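Long-range contacts in protein CsuE (Acinetobacter baumannii, PDB 6FJY), which serves as the adhesive tip subunit of archaic chaperone-usher Csu pili, through which the bacterium probably attaches to surfaces during biofilm formation: residues L48-E53 with E78-G83; E53-S58 with S125-K130; A70-S75 with F106-P111; V129-S134 with A167-S172. All coordinates share one frame; numbering follows the deposited sequence.

Contact 3 is the most buried of the four, a regular antiparallel strand pair with apolar chains on its inner face. Contact 2 lies at the surface, where a beta bulge and charged side chains take over, while contacts 1 and 4 are partly buried. Strand 47-54 serves contacts 1 and 2, which share Glu-53. Strand 119-136 serves contacts 2 and 4, which share Val-129 and Lys-130, so Lys-130 faces acids on both neighbouring strands. Contact 1 differs in having no hydrogen bond between its segments: a loop rests there by apolar touch and is bonded to contact 3 instead, through Ile-80 N to Ile-72 O.

Contact 1. Residues L48-E53 with E78-G83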
loop_
_atom_site.group_PDB
_atom_site.type_symbol
_atom_site.label_atom_id
_atom_site.label_comp_id
_atom_site.label_asym_id
_atom_site.label_seq_id
_atom_site.Cartn_x
_atom_site.Cartn_y
_atom_site.Cartn_z
ATOM N N LEU D 48 -27.886 -22.041 14.820
ATOM C CA LEU D 48 -26.439 -21.869 14.771
ATOM C C LEU D 48 -25.974 -21.275 16.089
ATOM O O LEU D 48 -26.400 -20.176 16.458
ATOM C CB LEU D 48 -26.032 -20.975 13.607
ATOM C CG LEU D 48 -24.561 -21.064 13.187
ATOM C CD1 LEU D 48 -24.433 -20.743 11.714
ATOM C CD2 LEU D 48 -23.684 -20.128 14.006
ATOM N N LYS D 49 -25.119 -22.008 16.798
ATOM C CA LYS D 49 -24.332 -21.476 17.895
ATOM C C LYS D 49 -22.881 -21.882 17.664
ATOM O O LYS D 49 -22.599 -22.890 17.007
ATOM C CB LYS D 49 -24.838 -21.969 19.265
ATOM C CG LYS D 49 -24.229 -23.266 19.777
ATOM C CD LYS D 49 -24.798 -23.647 21.168
ATOM C CE LYS D 49 -24.111 -24.886 21.740
ATOM N NZ LYS D 49 -24.745 -25.418 22.986
ATOM N N TYR D 50 -21.955 -21.065 18.165
ATOM C CA TYR D 50 -20.535 -21.324 17.982
ATOM C C TYR D 50 -19.815 -21.258 19.321
ATOM O O TYR D 50 -20.343 -20.756 20.317
ATOM C CB TYR D 50 -19.879 -20.349 16.978
ATOM C CG TYR D 50 -19.833 -18.884 17.395
ATOM C CD1 TYR D 50 -18.761 -18.373 18.123
ATOM C CD2 TYR D 50 -20.846 -18.008 17.033
ATOM C CE1 TYR D 50 -18.717 -17.031 18.497
ATOM C CE2 TYR D 50 -20.803 -16.675 17.398
ATOM C CZ TYR D 50 -19.743 -16.193 18.127
ATOM O OH TYR D 50 -19.723 -14.869 18.481
ATOM N N ARG D 51 -18.600 -21.800 19.326
ATOM C CA ARG D 51 -17.750 -21.819 20.505
ATOM C C ARG D 51 -16.342 -21.470 20.062
ATOM O O ARG D 51 -15.765 -22.170 19.223
ATOM C CB ARG D 51 -17.777 -23.190 21.194
ATOM C CG ARG D 51 -16.918 -23.271 22.450
ATOM C CD ARG D 51 -16.606 -24.727 22.818
ATOM N NE ARG D 51 -17.820 -25.530 22.953
ATOM C CZ ARG D 51 -17.843 -26.843 23.173
ATOM N NH1 ARG D 51 -16.714 -27.535 23.297
ATOM N NH2 ARG D 51 -19.006 -27.468 23.271
ATOM N N VAL D 52 -15.789 -20.394 20.613
ATOM C CA VAL D 52 -14.410 -20.039 20.309
ATOM C C VAL D 52 -13.484 -20.939 21.117
ATOM O O VAL D 52 -13.508 -20.928 22.351
ATOM C CB VAL D 52 -14.141 -18.561 20.602
ATOM C CG1 VAL D 52 -12.754 -18.183 20.117
ATOM C CG2 VAL D 52 -15.193 -17.718 19.942
ATOM N N GLU D 53 -12.679 -21.739 20.424
ATOM C CA GLU D 53 -11.689 -22.587 21.099
ATOM C C GLU D 53 -10.407 -21.783 21.301
ATOM O O GLU D 53 -10.065 -21.417 22.428
ATOM C CB GLU D 53 -11.432 -23.873 20.307
ATOM C CG GLU D 53 -12.453 -24.983 20.515
ATOM C CD GLU D 53 -11.970 -26.322 19.961
ATOM O OE1 GLU D 53 -11.034 -26.317 19.135
ATOM O OE2 GLU D 53 -12.512 -27.378 20.349
ATOM N N GLU D 78 -20.925 -8.499 17.156
ATOM C CA GLU D 78 -20.728 -8.716 18.582
ATOM C C GLU D 78 -19.343 -9.291 18.851
ATOM O O GLU D 78 -18.882 -10.194 18.145
ATOM C CB GLU D 78 -21.796 -9.646 19.159
ATOM C CG GLU D 78 -23.157 -8.999 19.271
ATOM C CD GLU D 78 -24.036 -9.674 20.296
ATOM O OE1 GLU D 78 -24.187 -10.913 20.228
ATOM O OE2 GLU D 78 -24.571 -8.966 21.179
ATOM N N ILE D 79 -18.697 -8.767 19.893
ATOM C CA ILE D 79 -17.347 -9.174 20.264
ATOM C C ILE D 79 -17.346 -10.626 20.729
ATOM O O ILE D 79 -18.133 -11.022 21.600
ATOM C CB ILE D 79 -16.794 -8.240 21.354
ATOM C CG1 ILE D 79 -16.723 -6.804 20.835
ATOM C CG2 ILE D 79 -15.430 -8.707 21.828
ATOM C CD1 ILE D 79 -15.899 -5.885 21.691
ATOM N N ILE D 80 -16.452 -11.421 20.162
ATOM C CA ILE D 80 -16.284 -12.813 20.551
ATOM C C ILE D 80 -15.158 -12.905 21.570
ATOM O O ILE D 80 -14.143 -12.205 21.489
ATOM C CB ILE D 80 -16.019 -13.728 19.331
ATOM C CG1 ILE D 80 -14.594 -13.563 18.813
ATOM C CG2 ILE D 80 -16.971 -13.400 18.205
ATOM C CD1 ILE D 80 -14.206 -14.602 17.805
ATOM N N SER D 81 -15.343 -13.788 22.539
ATOM C CA SER D 81 -14.419 -13.988 23.638
ATOM C C SER D 81 -13.829 -15.394 23.558
ATOM O O SER D 81 -14.335 -16.268 22.850
ATOM C CB SER D 81 -15.146 -13.761 24.965
ATOM O OG SER D 81 -16.241 -12.881 24.763
ATOM N N LEU D 82 -12.758 -15.608 24.328
ATOM C CA LEU D 82 -11.915 -16.791 24.153
ATOM C C LEU D 82 -12.649 -18.093 24.444
ATOM O O LEU D 82 -12.242 -19.153 23.954
ATOM C CB LEU D 82 -10.680 -16.687 25.050
ATOM C CG LEU D 82 -9.671 -17.836 25.039
ATOM C CD1 LEU D 82 -9.237 -18.157 23.616
ATOM C CD2 LEU D 82 -8.470 -17.497 25.902
ATOM N N GLY D 83 -13.708 -18.054 25.241
ATOM C CA GLY D 83 -14.374 -19.299 25.562
ATOM C C GLY D 83 -15.851 -19.145 25.825
ATOM O O GLY D 83 -16.393 -19.784 26.731
#
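Ile-80 fills the angle between Tyr-50 and Val-52, two side chains on the same side of strand 48-53. Its CG2 methyl comes to 3.1 Å from Tyr-50 OH, a tight approach, and lies 3.9 Å from Tyr-50 CZ; the two side chains cross at about a right angle. The other branch of Ile-80 ends in CD1, 3.9 Å from Val-52 CG2. That same Val-52 methyl also sits in plane at the edge of the Tyr-50 ring, so the three side chains touch in turn. Farther along the loop, Ser-81 O presses on Val-52 CB at 3.2 Å, and Leu-82 CD1 turns back to Glu-53 O at 3.6 Å. Both Tyr-50 and Ile-80 take the crowded first torsion, CG or CG1 lying between backbone N and carbonyl carbon (chi1 65° and 75°), and so turned their ends meet. In the next shell Asp-74 fixes the phenol: its OD2 bonds to Tyr-50 OH, while its OD1 takes Glu-78 N, so one carboxylate ties both segments. Phe-106 meets the Tyr-50 ring, and Met-55 and Ile-72 pack on Ile-80. No hydrogen bond spans the segments themselves, and Val-52 O stands only 2.7 Å from Leu-82 O, two acceptors that should repel each other. Loop 78-83 is therefore held in place by apolar packing, by Asp-74 and by the Ile-80 N bond to Ile-72 O, perhaps with some local strain.

Contact 2. Residues E53-S58 with S125-K130; sequences EQMSNS and SPLKVK
The chains run roughly antiparallel, and Lys-128 O accepts two successive amides: Glu-53 N at 2.6 Å, in the carbonyl plane, and Gln-54 N in a weaker, more bent bond. The return bond, Lys-128 N to Gln-54 O, is nearly straight (171° at the hydrogen) and falls on a lone pair of that oxygen at 3.0 Å. Leu-127 CA adds a CA-H...O contact to the same Gln-54 O. With two residues set against Lys-128, both side chains meet that of the lysine. Gln-54 and Lys-128 lie alongside each other and point the same way, and the amide OE1 of Gln-54 rests 3.3 Å from Lys-128 CD, on the aliphatic part of the lysine. The same oxygen lies 3.4 Å from Pro-126 CG. Glu-53 crosses Lys-128 obliquely with its chain extended beyond CG, and its carboxylate divides between two lysines. OE1 makes a weak salt bridge with Lys-128 NZ, 3.5 Å away, the lysine chain being bent at chi3 (63°) to turn its ammonium that way. OE2 reaches Lys-130 NZ in a long ion pair of 3.8 Å; that ammonium has its closer partner in Asp-168. Each lysine should soften the charge of Glu-53. Farther along, Ser-56 CB packs on Ser-125 CB at 3.9 Å, where the pairing has given way to loop. Two consecutive residues opposite one partner make a classic beta bulge, here set where strand 47-54 frays beside strand 119-136 in the Ig-like beta sandwich.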
loop_
_atom_site.group_PDB
_atom_site.type_symbol
_atom_site.label_atom_id
_atom_site.label_comp_id
_atom_site.label_asym_id
_atom_site.label_seq_id
_atom_site.Cartn_x
_atom_site.Cartn_y
_atom_site.Cartn_z
ATOM N N GLU D 53 -12.679 -21.739 20.424
ATOM C CA GLU D 53 -11.689 -22.587 21.099
ATOM C C GLU D 53 -10.407 -21.783 21.301
ATOM O O GLU D 53 -10.065 -21.417 22.428
ATOM C CB GLU D 53 -11.432 -23.873 20.307
ATOM C CG GLU D 53 -12.453 -24.983 20.515
ATOM C CD GLU D 53 -11.970 -26.322 19.961
ATOM O OE1 GLU D 53 -11.034 -26.317 19.135
ATOM O OE2 GLU D 53 -12.512 -27.378 20.349
ATOM N N GLN D 54 -9.697 -21.497 20.209
ATOM C CA GLN D 54 -8.480 -20.702 20.249
ATOM C C GLN D 54 -8.733 -19.342 19.619
ATOM O O GLN D 54 -9.381 -19.236 18.571
ATOM C CB GLN D 54 -7.326 -21.400 19.526
ATOM C CG GLN D 54 -6.745 -22.572 20.291
ATOM C CD GLN D 54 -5.380 -22.991 19.780
ATOM O OE1 GLN D 54 -5.116 -22.956 18.578
ATOM N NE2 GLN D 54 -4.500 -23.379 20.697
ATOM N N MET D 55 -8.214 -18.305 20.265
ATOM C CA MET D 55 -8.370 -16.943 19.780
ATOM C C MET D 55 -7.195 -16.129 20.293
ATOM O O MET D 55 -6.518 -16.520 21.248
ATOM C CB MET D 55 -9.700 -16.335 20.244
ATOM C CG MET D 55 -10.209 -15.163 19.423
ATOM S SD MET D 55 -11.551 -14.335 20.273
ATOM C CE MET D 55 -10.788 -14.100 21.859
ATOM N N SER D 56 -6.957 -14.993 19.643
ATOM C CA SER D 56 -5.953 -14.047 20.111
ATOM C C SER D 56 -6.284 -12.686 19.530
ATOM O O SER D 56 -6.462 -12.558 18.316
ATOM C CB SER D 56 -4.533 -14.475 19.705
ATOM O OG SER D 56 -3.551 -13.660 20.338
ATOM N N ASN D 57 -6.388 -11.685 20.398
ATOM C CA ASN D 57 -6.519 -10.300 19.974
ATOM C C ASN D 57 -5.168 -9.651 19.715
ATOM O O ASN D 57 -5.122 -8.478 19.339
ATOM C CB ASN D 57 -7.295 -9.495 21.022
ATOM C CG ASN D 57 -8.726 -9.987 21.203
ATOM O OD1 ASN D 57 -9.584 -9.781 20.344
ATOM N ND2 ASN D 57 -8.989 -10.629 22.333
ATOM N N SER D 58 -4.076 -10.392 19.884
ATOM C CA SER D 58 -2.723 -9.873 19.739
ATOM C C SER D 58 -2.093 -10.432 18.468
ATOM O O SER D 58 -2.056 -11.652 18.274
ATOM C CB SER D 58 -1.870 -10.226 20.961
ATOM O OG SER D 58 -0.521 -9.838 20.769
ATOM N N SER D 125 -2.338 -16.727 18.200
ATOM C CA SER D 125 -3.023 -17.999 18.175
ATOM C C SER D 125 -4.013 -18.012 17.021
ATOM O O SER D 125 -4.630 -16.986 16.711
ATOM C CB SER D 125 -3.767 -18.265 19.486
ATOM O OG SER D 125 -4.336 -19.562 19.477
ATOM N N PRO D 126 -4.178 -19.151 16.365
ATOM C CA PRO D 126 -5.154 -19.242 15.277
ATOM C C PRO D 126 -6.578 -19.176 15.806
ATOM O O PRO D 126 -6.856 -19.336 16.996
ATOM C CB PRO D 126 -4.847 -20.595 14.637
ATOM C CG PRO D 126 -4.177 -21.380 15.723
ATOM C CD PRO D 126 -3.405 -20.395 16.534
ATOM N N LEU D 127 -7.493 -18.909 14.879
ATOM C CA LEU D 127 -8.920 -18.878 15.173
ATOM C C LEU D 127 -9.489 -20.288 15.021
ATOM O O LEU D 127 -9.570 -20.819 13.907
ATOM C CB LEU D 127 -9.622 -17.904 14.241
ATOM C CG LEU D 127 -10.720 -16.997 14.787
ATOM C CD1 LEU D 127 -11.651 -16.584 13.629
ATOM C CD2 LEU D 127 -11.480 -17.643 15.912
ATOM N N LYS D 128 -9.888 -20.888 16.141
ATOM C CA LYS D 128 -10.504 -22.206 16.167
ATOM C C LYS D 128 -11.904 -22.069 16.738
ATOM O O LYS D 128 -12.076 -21.627 17.880
ATOM C CB LYS D 128 -9.677 -23.191 17.000
ATOM C CG LYS D 128 -8.343 -23.565 16.370
ATOM C CD LYS D 128 -7.599 -24.600 17.203
ATOM C CE LYS D 128 -8.361 -25.912 17.286
ATOM N NZ LYS D 128 -7.693 -26.895 18.198
ATOM N N VAL D 129 -12.900 -22.449 15.953
ATOM C CA VAL D 129 -14.290 -22.321 16.361
ATOM C C VAL D 129 -14.983 -23.665 16.195
ATOM O O VAL D 129 -14.816 -24.348 15.176
ATOM C CB VAL D 129 -15.026 -21.224 15.559
ATOM C CG1 VAL D 129 -16.458 -21.080 16.040
ATOM C CG2 VAL D 129 -14.301 -19.895 15.687
ATOM N N LYS D 130 -15.756 -24.044 17.204
ATOM C CA LYS D 130 -16.647 -25.184 17.126
ATOM C C LYS D 130 -18.032 -24.666 16.772
ATOM O O LYS D 130 -18.579 -23.813 17.481
ATOM C CB LYS D 130 -16.672 -25.966 18.441
ATOM C CG LYS D 130 -17.371 -27.322 18.342
ATOM C CD LYS D 130 -17.163 -28.146 19.619
ATOM C CE LYS D 130 -15.698 -28.495 19.851
ATOM N NZ LYS D 130 -15.258 -29.667 19.032
#

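Contact 3. Residues A70-S75 with F106-P111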
loop_
_atom_site.group_PDB
_atom_site.type_symbol
_atom_site.label_atom_id
_atom_site.label_comp_id
_atom_site.label_asym_id
_atom_site.label_seq_id
_atom_site.Cartn_x
_atom_site.Cartn_y
_atom_site.Cartn_z
ATOM N N ALA D 70 -6.145 -6.256 18.168
ATOM C CA ALA D 70 -7.355 -6.256 17.371
ATOM C C ALA D 70 -8.540 -6.660 18.235
ATOM O O ALA D 70 -8.413 -6.965 19.424
ATOM C CB ALA D 70 -7.212 -7.191 16.169
ATOM N N ILE D 71 -9.711 -6.646 17.615
ATOM C CA ILE D 71 -10.952 -7.047 18.258
ATOM C C ILE D 71 -11.714 -7.866 17.236
ATOM O O ILE D 71 -12.001 -7.373 16.138
ATOM C CB ILE D 71 -11.799 -5.845 18.711
ATOM C CG1 ILE D 71 -11.042 -4.996 19.728
ATOM C CG2 ILE D 71 -13.127 -6.309 19.268
ATOM C CD1 ILE D 71 -11.767 -3.732 20.097
ATOM N N ILE D 72 -12.024 -9.113 17.573
ATOM C CA ILE D 72 -12.733 -9.981 16.644
ATOM C C ILE D 72 -14.217 -9.938 16.969
ATOM O O ILE D 72 -14.614 -10.053 18.133
ATOM C CB ILE D 72 -12.190 -11.416 16.695
ATOM C CG1 ILE D 72 -10.664 -11.400 16.681
ATOM C CG2 ILE D 72 -12.682 -12.183 15.495
ATOM C CD1 ILE D 72 -10.091 -10.601 15.538
ATOM N N LEU D 73 -15.037 -9.755 15.935
ATOM C CA LEU D 73 -16.478 -9.661 16.088
ATOM C C LEU D 73 -17.161 -10.639 15.145
ATOM O O LEU D 73 -16.672 -10.908 14.045
ATOM C CB LEU D 73 -16.982 -8.232 15.813
ATOM C CG LEU D 73 -16.460 -7.066 16.664
ATOM C CD1 LEU D 73 -15.280 -6.383 16.002
ATOM C CD2 LEU D 73 -17.581 -6.067 16.920
ATOM N N ASP D 74 -18.312 -11.156 15.588
ATOM C CA ASP D 74 -19.070 -12.156 14.849
ATOM C C ASP D 74 -19.943 -11.492 13.790
ATOM O O ASP D 74 -19.868 -10.286 13.550
ATOM C CB ASP D 74 -19.915 -13.000 15.804
ATOM C CG ASP D 74 -20.879 -12.163 16.633
ATOM O OD1 ASP D 74 -21.022 -10.958 16.345
ATOM O OD2 ASP D 74 -21.489 -12.708 17.582
ATOM N N SER D 75 -20.815 -12.286 13.167
ATOM C CA SER D 75 -21.604 -11.811 12.039
ATOM C C SER D 75 -22.642 -10.765 12.435
ATOM O O SER D 75 -23.187 -10.094 11.558
ATOM C CB SER D 75 -22.286 -12.998 11.356
ATOM O OG SER D 75 -21.338 -13.995 11.013
ATOM N N PHE D 106 -16.818 -12.953 9.911
ATOM C CA PHE D 106 -16.408 -12.279 11.129
ATOM C C PHE D 106 -15.645 -11.018 10.739
ATOM O O PHE D 106 -15.296 -10.812 9.571
ATOM C CB PHE D 106 -15.536 -13.186 12.009
ATOM C CG PHE D 106 -16.302 -14.190 12.835
ATOM C CD1 PHE D 106 -17.646 -14.437 12.609
ATOM C CD2 PHE D 106 -15.666 -14.881 13.855
ATOM C CE1 PHE D 106 -18.335 -15.364 13.380
ATOM C CE2 PHE D 106 -16.350 -15.804 14.628
ATOM C CZ PHE D 106 -17.686 -16.047 14.389
ATOM N N TYR D 107 -15.357 -10.185 11.733
ATOM C CA TYR D 107 -14.781 -8.876 11.480
ATOM C C TYR D 107 -13.612 -8.646 12.423
ATOM O O TYR D 107 -13.676 -8.992 13.606
ATOM C CB TYR D 107 -15.837 -7.755 11.638
ATOM C CG TYR D 107 -17.021 -7.911 10.697
ATOM C CD1 TYR D 107 -17.004 -7.356 9.421
ATOM C CD2 TYR D 107 -18.148 -8.638 11.077
ATOM C CE1 TYR D 107 -18.086 -7.512 8.561
ATOM C CE2 TYR D 107 -19.232 -8.800 10.220
ATOM C CZ TYR D 107 -19.196 -8.235 8.969
ATOM O OH TYR D 107 -20.267 -8.397 8.122
ATOM N N ILE D 108 -12.546 -8.065 11.883
ATOM C CA ILE D 108 -11.425 -7.584 12.673
ATOM C C ILE D 108 -11.584 -6.084 12.887
ATOM O O ILE D 108 -11.810 -5.321 11.937
ATOM C CB ILE D 108 -10.083 -7.902 11.997
ATOM C CG1 ILE D 108 -9.905 -9.411 11.839
ATOM C CG2 ILE D 108 -8.945 -7.332 12.810
ATOM C CD1 ILE D 108 -8.544 -9.808 11.310
ATOM N N ARG D 109 -11.457 -5.666 14.133
ATOM C CA ARG D 109 -11.466 -4.263 14.524
ATOM C C ARG D 109 -10.092 -3.921 15.087
ATOM O O ARG D 109 -9.686 -4.465 16.119
ATOM C CB ARG D 109 -12.562 -3.991 15.559
ATOM C CG ARG D 109 -12.722 -2.519 15.925
ATOM C CD ARG D 109 -13.865 -2.291 16.907
ATOM N NE ARG D 109 -15.176 -2.557 16.316
ATOM C CZ ARG D 109 -16.308 -2.621 17.014
ATOM N NH1 ARG D 109 -16.298 -2.434 18.330
ATOM N NH2 ARG D 109 -17.453 -2.865 16.395
ATOM N N LEU D 110 -9.377 -3.028 14.408
ATOM C CA LEU D 110 -8.160 -2.451 14.952
ATOM C C LEU D 110 -8.498 -1.133 15.638
ATOM O O LEU D 110 -8.902 -0.180 14.953
ATOM C CB LEU D 110 -7.141 -2.231 13.853
ATOM C CG LEU D 110 -6.636 -3.531 13.238
ATOM C CD1 LEU D 110 -5.650 -3.269 12.118
ATOM C CD2 LEU D 110 -5.999 -4.374 14.307
ATOM N N PRO D 111 -8.384 -1.039 16.961
ATOM C CA PRO D 111 -8.622 0.243 17.634
ATOM C C PRO D 111 -7.684 1.334 17.142
ATOM O O PRO D 111 -6.495 1.101 16.918
ATOM C CB PRO D 111 -8.365 -0.084 19.108
ATOM C CG PRO D 111 -8.664 -1.541 19.218
ATOM C CD PRO D 111 -8.259 -2.151 17.915
#
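Four backbone bonds join strands 71-73 and 106-110. Leu-73 and Tyr-107 form a complete hydrogen-bonded pair: Leu-73 N gives to Tyr-107 O at 2.8 Å and Tyr-107 N gives back to Leu-73 O, both donors lying in the carbonyl plane. At the second pair Arg-109 N meets Ile-71 O at 2.7 Å, whereas Ile-71 N to Arg-109 O is strongly bent (123°) and weak. Ile-72 and Ile-108, between them, turn their polar groups outward: Ile-72 O takes Ile-80 N, and Ile-108 bonds with Ser-27 of strand 24-31. Buried Asp-74 is satisfied from elsewhere, OD1 by Glu-78 N and OD2 by Tyr-50 OH, which probably stabilises its charge. Ser-75 OG bonds to Pro-105 O. Asp-74 CA lies over one face of the Phe-106 ring, 3.8 Å from its centroid in a CH-pi contact, while Asp-74 O stands in plane at the edge of Tyr-107, 3.4 Å from CD2. Leu-73 spreads its methyls over one face of the Arg-109 guanidinium, CD2 coming to 3.2 Å from NH2. On the other side of the strands, Ile-72 CD1 touches Ile-108 CG1 and Ala-70 CB touches Leu-110 CD2 at 3.6 Å. This apolar side, with Ile-72 and Ile-108 on Leu-173 and Leu-110 on Ile-175, is the inward face of an antiparallel sheet in an Ig-like beta sandwich.

Contact 4. Residues V129-S134 with A167-S172; sequences VKWFYS and ADSLGS
Strands 129-134 and 167-172 form an antiparallel ladder of an Ig-like beta sandwich, with Val-129 opposite Ser-169 and Trp-131 opposite Ala-167 as hydrogen-bonded pairs. Trp-131 N gives a straight bond to Ala-167 O, though from above the carbonyl plane, and Ala-167 N returns one to Trp-131 O. Ser-169 N approaches Val-129 O nearly along the C=O axis at 2.8 Å; Val-129 N bonds back to Ser-169 O, again from above the plane. From Trp-131 CB, 3.7 Å from Ala-167 O, the indole reaches from Ala-167 toward Ser-169, CG anti to the carbonyl carbon (chi1 -49°). CD1 comes nearest, 3.2 Å from Ala-167 O at the ring edge. Val-129 CG1 lies over one face of the indole, 3.4 Å above its plane and offset toward the rim. Beyond the pyrrole, CZ2 passes Ser-169 OG at 3.9 Å, and at the far corner CH2 packs on Phe-106. Val-4 and Leu-48 also touch Trp-131. On the opposite side of the ladder Asp-168 lies alongside Lys-130 in a salt bridge, OD1 taking Lys-130 NZ on its syn lone pair at 2.9 Å and OD2 by a weaker bond. Ser-169 OG takes the crowded position between backbone N and carbonyl carbon, which brings it in line with the indole N-H. There Trp-131 NE1 donates to Ser-169 OG at 2.7 Å, with 171° at the hydrogen and the oxygen almost exactly in the ring plane.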
loop_
_atom_site.group_PDB
_atom_site.type_symbol
_atom_site.label_atom_id
_atom_site.label_comp_id
_atom_site.label_asym_id
_atom_site.label_seq_id
_atom_site.Cartn_x
_atom_site.Cartn_y
_atom_site.Cartn_z
ATOM N N VAL D 129 -12.900 -22.449 15.953
ATOM C CA VAL D 129 -14.290 -22.321 16.361
ATOM C C VAL D 129 -14.983 -23.665 16.195
ATOM O O VAL D 129 -14.816 -24.348 15.176
ATOM C CB VAL D 129 -15.026 -21.224 15.559
ATOM C CG1 VAL D 129 -16.458 -21.080 16.040
ATOM C CG2 VAL D 129 -14.301 -19.895 15.687
ATOM N N LYS D 130 -15.756 -24.044 17.204
ATOM C CA LYS D 130 -16.647 -25.184 17.126
ATOM C C LYS D 130 -18.032 -24.666 16.772
ATOM O O LYS D 130 -18.579 -23.813 17.481
ATOM C CB LYS D 130 -16.672 -25.966 18.441
ATOM C CG LYS D 130 -17.371 -27.322 18.342
ATOM C CD LYS D 130 -17.163 -28.146 19.619
ATOM C CE LYS D 130 -15.698 -28.495 19.851
ATOM N NZ LYS D 130 -15.258 -29.667 19.032
ATOM N N TRP D 131 -18.582 -25.177 15.674
ATOM C CA TRP D 131 -19.879 -24.775 15.157
ATOM C C TRP D 131 -20.893 -25.890 15.357
ATOM O O TRP D 131 -20.585 -27.071 15.163
ATOM C CB TRP D 131 -19.791 -24.437 13.669
ATOM C CG TRP D 131 -18.674 -23.512 13.326
ATOM C CD1 TRP D 131 -17.387 -23.850 13.051
ATOM C CD2 TRP D 131 -18.750 -22.090 13.216
ATOM N NE1 TRP D 131 -16.650 -22.728 12.778
ATOM C CE2 TRP D 131 -17.466 -21.630 12.868
ATOM C CE3 TRP D 131 -19.784 -21.159 13.367
ATOM C CZ2 TRP D 131 -17.185 -20.277 12.678
ATOM C CZ3 TRP D 131 -19.501 -19.817 13.174
ATOM C CH2 TRP D 131 -18.214 -19.390 12.839
ATOM N N PHE D 132 -22.104 -25.499 15.741
ATOM C CA PHE D 132 -23.253 -26.390 15.844
ATOM C C PHE D 132 -24.351 -25.747 15.007
ATOM O O PHE D 132 -24.878 -24.692 15.378
ATOM C CB PHE D 132 -23.696 -26.565 17.302
ATOM C CG PHE D 132 -22.583 -26.954 18.251
ATOM C CD1 PHE D 132 -21.674 -26.010 18.712
ATOM C CD2 PHE D 132 -22.472 -28.259 18.709
ATOM C CE1 PHE D 132 -20.656 -26.367 19.597
ATOM C CE2 PHE D 132 -21.464 -28.627 19.598
ATOM C CZ PHE D 132 -20.556 -27.680 20.044
ATOM N N TYR D 133 -24.684 -26.353 13.866
ATOM C CA TYR D 133 -25.592 -25.712 12.925
ATOM C C TYR D 133 -26.607 -26.702 12.371
ATOM O O TYR D 133 -26.354 -27.908 12.291
ATOM C CB TYR D 133 -24.834 -25.056 11.756
ATOM C CG TYR D 133 -23.949 -25.999 10.976
ATOM C CD1 TYR D 133 -24.443 -26.703 9.879
ATOM C CD2 TYR D 133 -22.619 -26.183 11.327
ATOM C CE1 TYR D 133 -23.639 -27.562 9.163
ATOM C CE2 TYR D 133 -21.802 -27.047 10.612
ATOM C CZ TYR D 133 -22.317 -27.737 9.538
ATOM O OH TYR D 133 -21.503 -28.596 8.836
ATOM N N SER D 134 -27.768 -26.164 11.992
ATOM C CA SER D 134 -28.773 -26.883 11.207
ATOM C C SER D 134 -29.441 -25.858 10.296
ATOM O O SER D 134 -30.331 -25.117 10.730
ATOM C CB SER D 134 -29.795 -27.584 12.083
ATOM O OG SER D 134 -30.743 -28.252 11.275
ATOM N N ALA D 167 -18.589 -29.068 14.816
ATOM C CA ALA D 167 -17.582 -29.131 13.765
ATOM C C ALA D 167 -16.628 -27.957 13.914
ATOM O O ALA D 167 -17.058 -26.817 14.108
ATOM C CB ALA D 167 -18.216 -29.116 12.371
ATOM N N ASP D 168 -15.335 -28.237 13.793
ATOM C CA ASP D 168 -14.284 -27.297 14.148
ATOM C C ASP D 168 -13.665 -26.692 12.896
ATOM O O ASP D 168 -13.150 -27.417 12.041
ATOM C CB ASP D 168 -13.217 -27.989 14.991
ATOM C CG ASP D 168 -13.781 -28.559 16.260
ATOM O OD1 ASP D 168 -14.758 -27.973 16.774
ATOM O OD2 ASP D 168 -13.258 -29.584 16.747
ATOM N N SER D 169 -13.698 -25.364 12.808
ATOM C CA SER D 169 -12.972 -24.610 11.798
ATOM C C SER D 169 -11.660 -24.097 12.378
ATOM O O SER D 169 -11.492 -23.971 13.591
ATOM C CB SER D 169 -13.810 -23.436 11.269
ATOM O OG SER D 169 -13.976 -22.412 12.232
ATOM N N LEU D 170 -10.722 -23.811 11.483
ATOM C CA LEU D 170 -9.373 -23.401 11.842
ATOM C C LEU D 170 -8.863 -22.470 10.755
ATOM O O LEU D 170 -8.859 -22.834 9.574
ATOM C CB LEU D 170 -8.438 -24.612 11.977
ATOM C CG LEU D 170 -7.165 -24.553 12.836
ATOM C CD1 LEU D 170 -6.296 -25.801 12.600
ATOM C CD2 LEU D 170 -6.345 -23.286 12.641
ATOM N N GLY D 171 -8.431 -21.280 11.152
ATOM C CA GLY D 171 -7.820 -20.367 10.210
ATOM C C GLY D 171 -6.787 -19.501 10.894
ATOM O O GLY D 171 -6.819 -19.297 12.109
ATOM N N SER D 172 -5.868 -18.990 10.083
ATOM C CA SER D 172 -4.849 -18.053 10.523
ATOM C C SER D 172 -5.232 -16.643 10.096
ATOM O O SER D 172 -5.638 -16.420 8.952
ATOM C CB SER D 172 -3.486 -18.417 9.942
ATOM O OG SER D 172 -2.545 -17.393 10.221
#